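Local coordinates for protein sortase (Actinomyces oris, PDB 2XWG) that probably acts as a calcium-binding class C sortase, a cysteine transpeptidase that joins fimbrial subunits during pilus assembly on the cell surface, at residues 141-152 / 202-213. Numbering follows the deposited sequence.
Sequences GPSTHSVLTGHT and VPGRDLVTLITC
Strands 144-149 and 206-213 run parallel, their axes 4.6 Å apart and 15° askew, with backbone bonds alternating from T144 N to R205 O through to G150 N to I211 O. H145, V147 and T149 share one face with L207, T209 and I211. With CG anti to the backbone N (chi1 -170°), the H145 ring reaches along the neighbouring strand: NE2 and T209 OG1 share a hydrogen bond of 2.6 Å at the ring edge, while L207 CD1 sits 4.1 Å over the ring centroid in a CH-pi contact. T209 OG1 at NE2 and R200 O at ND1 hold the buried imidazole at both nitrogens, and T226 OG1 in turn bonds the T209 hydroxyl. V147 CG1 against I211 CG2 (4.0 Å) continues the face with branched chains suited to strands. On the other face, L148 CG meets V208 CG1 and its CB meets L210 CD2. There G141 N donates to D206 OD2 at 2.7 Å, from above the carboxylate plane; OD2 also pairs with R229, while Y183 binds OD1. Without this carboxylate, as with an alanine here, the G141 amide would probably lose its acceptor and the R229 charge its mate. Just after strand 144-149, G150 O accepts a hydrogen bond from T212 OG1 (2.9 Å). C213 lies on strand 206-213 and H151 follows strand 144-149; both are predicted catalytic residues of the sortase beta-barrel, and the hydrogen-bonded strands thus probably fix the spacing of the backbones that carry them.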
# COMPACT_ATOMS: atom_id res chain seq x y z
N GLY A 141 -5.53 5.18 -10.84
CA GLY A 141 -6.46 6.21 -11.23
C GLY A 141 -6.03 7.54 -10.65
O GLY A 141 -5.05 7.59 -9.91
N PRO A 142 -6.78 8.61 -10.96
CA PRO A 142 -6.29 9.97 -10.71
C PRO A 142 -6.66 10.47 -9.32
O PRO A 142 -7.70 10.09 -8.78
CB PRO A 142 -7.04 10.77 -11.77
CG PRO A 142 -8.36 9.96 -12.01
CD PRO A 142 -8.19 8.60 -11.39
N SER A 143 -5.82 11.32 -8.74
CA SER A 143 -6.03 11.77 -7.36
C SER A 143 -6.09 10.56 -6.42
O SER A 143 -6.98 10.46 -5.57
CB SER A 143 -7.30 12.62 -7.24
OG SER A 143 -7.23 13.77 -8.07
N THR A 144 -5.15 9.64 -6.59
CA THR A 144 -5.09 8.48 -5.71
C THR A 144 -3.68 8.30 -5.22
O THR A 144 -2.71 8.45 -5.97
CB THR A 144 -5.55 7.18 -6.40
OG1 THR A 144 -4.58 6.78 -7.37
CG2 THR A 144 -6.90 7.37 -7.07
N HIS A 145 -3.56 7.98 -3.94
CA HIS A 145 -2.28 7.67 -3.35
C HIS A 145 -2.48 6.50 -2.41
O HIS A 145 -2.97 6.65 -1.28
CB HIS A 145 -1.74 8.87 -2.57
CG HIS A 145 -0.33 8.69 -2.12
ND1 HIS A 145 0.32 9.62 -1.35
CD2 HIS A 145 0.55 7.69 -2.34
CE1 HIS A 145 1.55 9.21 -1.12
NE2 HIS A 145 1.71 8.03 -1.70
N SER A 146 -2.11 5.32 -2.89
CA SER A 146 -2.30 4.08 -2.16
C SER A 146 -1.02 3.75 -1.41
O SER A 146 0.08 3.79 -1.99
CB SER A 146 -2.63 2.97 -3.15
OG SER A 146 -3.20 1.86 -2.50
N VAL A 147 -1.15 3.43 -0.13
CA VAL A 147 0.02 3.19 0.72
C VAL A 147 0.08 1.73 1.13
O VAL A 147 -0.83 1.24 1.80
CB VAL A 147 -0.04 4.04 1.97
CG1 VAL A 147 1.05 3.62 2.93
CG2 VAL A 147 0.12 5.51 1.59
N LEU A 148 1.15 1.03 0.72
CA LEU A 148 1.28 -0.41 0.97
C LEU A 148 2.41 -0.65 1.98
O LEU A 148 3.53 -0.16 1.78
CB LEU A 148 1.57 -1.17 -0.32
CG LEU A 148 0.59 -0.92 -1.45
CD1 LEU A 148 0.91 -1.83 -2.56
CD2 LEU A 148 -0.82 -1.17 -0.97
N THR A 149 2.10 -1.42 3.02
CA THR A 149 2.92 -1.58 4.22
C THR A 149 3.52 -2.97 4.34
O THR A 149 2.82 -3.96 4.11
CB THR A 149 2.04 -1.39 5.45
OG1 THR A 149 1.19 -0.25 5.25
CG2 THR A 149 2.89 -1.15 6.64
N GLY A 150 4.79 -3.05 4.73
CA GLY A 150 5.47 -4.33 4.86
C GLY A 150 6.62 -4.30 5.85
O GLY A 150 7.38 -3.35 5.88
N HIS A 151 6.75 -5.34 6.66
CA HIS A 151 7.80 -5.45 7.67
C HIS A 151 9.18 -5.40 7.06
O HIS A 151 9.36 -5.71 5.89
CB HIS A 151 7.69 -6.78 8.41
CG HIS A 151 6.67 -6.80 9.51
ND1 HIS A 151 6.48 -5.75 10.38
CD2 HIS A 151 5.79 -7.76 9.89
CE1 HIS A 151 5.53 -6.05 11.25
NE2 HIS A 151 5.10 -7.27 10.97
N THR A 152 10.13 -4.95 7.86
CA THR A 152 11.54 -5.26 7.70
C THR A 152 11.92 -5.94 9.00
O THR A 152 11.53 -5.47 10.08
CB THR A 152 12.39 -4.00 7.56
OG1 THR A 152 12.25 -3.46 6.24
CG2 THR A 152 13.83 -4.33 7.76
N VAL A 202 -2.09 13.26 -3.49
CA VAL A 202 -1.57 14.35 -4.31
C VAL A 202 -2.48 14.47 -5.54
O VAL A 202 -2.52 13.56 -6.38
CB VAL A 202 -0.12 14.09 -4.73
CG1 VAL A 202 0.38 15.20 -5.65
CG2 VAL A 202 0.78 13.98 -3.49
N PRO A 203 -3.23 15.59 -5.64
CA PRO A 203 -4.31 15.69 -6.64
C PRO A 203 -3.83 15.61 -8.09
O PRO A 203 -2.76 16.15 -8.44
CB PRO A 203 -4.93 17.05 -6.34
CG PRO A 203 -4.66 17.26 -4.89
CD PRO A 203 -3.27 16.71 -4.69
N GLY A 204 -4.63 14.92 -8.91
CA GLY A 204 -4.31 14.70 -10.31
C GLY A 204 -3.05 13.87 -10.51
O GLY A 204 -2.45 13.88 -11.58
N ARG A 205 -2.64 13.18 -9.45
CA ARG A 205 -1.54 12.22 -9.53
C ARG A 205 -1.98 10.82 -9.08
O ARG A 205 -2.84 10.67 -8.20
CB ARG A 205 -0.34 12.70 -8.71
CG ARG A 205 0.50 13.79 -9.38
CD ARG A 205 1.66 14.24 -8.48
NE ARG A 205 2.92 13.51 -8.68
CZ ARG A 205 3.93 13.48 -7.80
NH1 ARG A 205 3.82 14.12 -6.64
NH2 ARG A 205 5.04 12.80 -8.06
N ASP A 206 -1.38 9.82 -9.71
CA ASP A 206 -1.62 8.41 -9.42
C ASP A 206 -0.35 7.87 -8.75
O ASP A 206 0.64 7.55 -9.43
CB ASP A 206 -1.90 7.67 -10.75
CG ASP A 206 -2.30 6.19 -10.56
OD1 ASP A 206 -1.96 5.60 -9.51
OD2 ASP A 206 -2.96 5.63 -11.49
N LEU A 207 -0.34 7.79 -7.43
CA LEU A 207 0.87 7.37 -6.72
C LEU A 207 0.66 6.14 -5.85
O LEU A 207 -0.40 5.97 -5.27
CB LEU A 207 1.34 8.49 -5.80
CG LEU A 207 1.46 9.92 -6.28
CD1 LEU A 207 1.77 10.80 -5.09
CD2 LEU A 207 2.56 9.98 -7.30
N VAL A 208 1.69 5.32 -5.72
CA VAL A 208 1.71 4.29 -4.67
C VAL A 208 2.98 4.38 -3.84
O VAL A 208 4.08 4.42 -4.39
CB VAL A 208 1.66 2.88 -5.25
CG1 VAL A 208 2.00 1.89 -4.16
CG2 VAL A 208 0.29 2.59 -5.82
N THR A 209 2.85 4.38 -2.52
CA THR A 209 4.02 4.34 -1.65
C THR A 209 4.16 3.01 -0.91
O THR A 209 3.23 2.54 -0.23
CB THR A 209 3.96 5.46 -0.60
OG1 THR A 209 3.87 6.72 -1.27
CG2 THR A 209 5.22 5.45 0.26
N LEU A 210 5.34 2.40 -1.05
CA LEU A 210 5.73 1.25 -0.26
C LEU A 210 6.42 1.72 1.03
O LEU A 210 7.46 2.37 0.98
CB LEU A 210 6.70 0.40 -1.07
CG LEU A 210 6.25 0.16 -2.52
CD1 LEU A 210 7.28 -0.63 -3.28
CD2 LEU A 210 4.91 -0.56 -2.58
N ILE A 211 5.87 1.39 2.19
CA ILE A 211 6.52 1.83 3.40
C ILE A 211 6.98 0.68 4.27
O ILE A 211 6.25 -0.27 4.46
CB ILE A 211 5.60 2.73 4.22
CG1 ILE A 211 6.30 3.21 5.49
CG2 ILE A 211 4.33 2.01 4.57
CD1 ILE A 211 5.51 4.26 6.25
N THR A 212 8.20 0.76 4.79
CA THR A 212 8.69 -0.23 5.74
C THR A 212 9.41 0.45 6.91
O THR A 212 9.55 1.67 6.94
CB THR A 212 9.65 -1.19 5.05
OG1 THR A 212 10.00 -2.23 5.96
CG2 THR A 212 10.88 -0.48 4.66
N CYS A 213 9.84 -0.34 7.89
CA CYS A 213 10.61 0.21 9.00
C CYS A 213 12.08 0.20 8.68
O CYS A 213 12.54 -0.61 7.87
CB CYS A 213 10.35 -0.59 10.25
SG CYS A 213 8.71 -0.29 10.80
O HOH W 1 -2.82 5.07 -6.26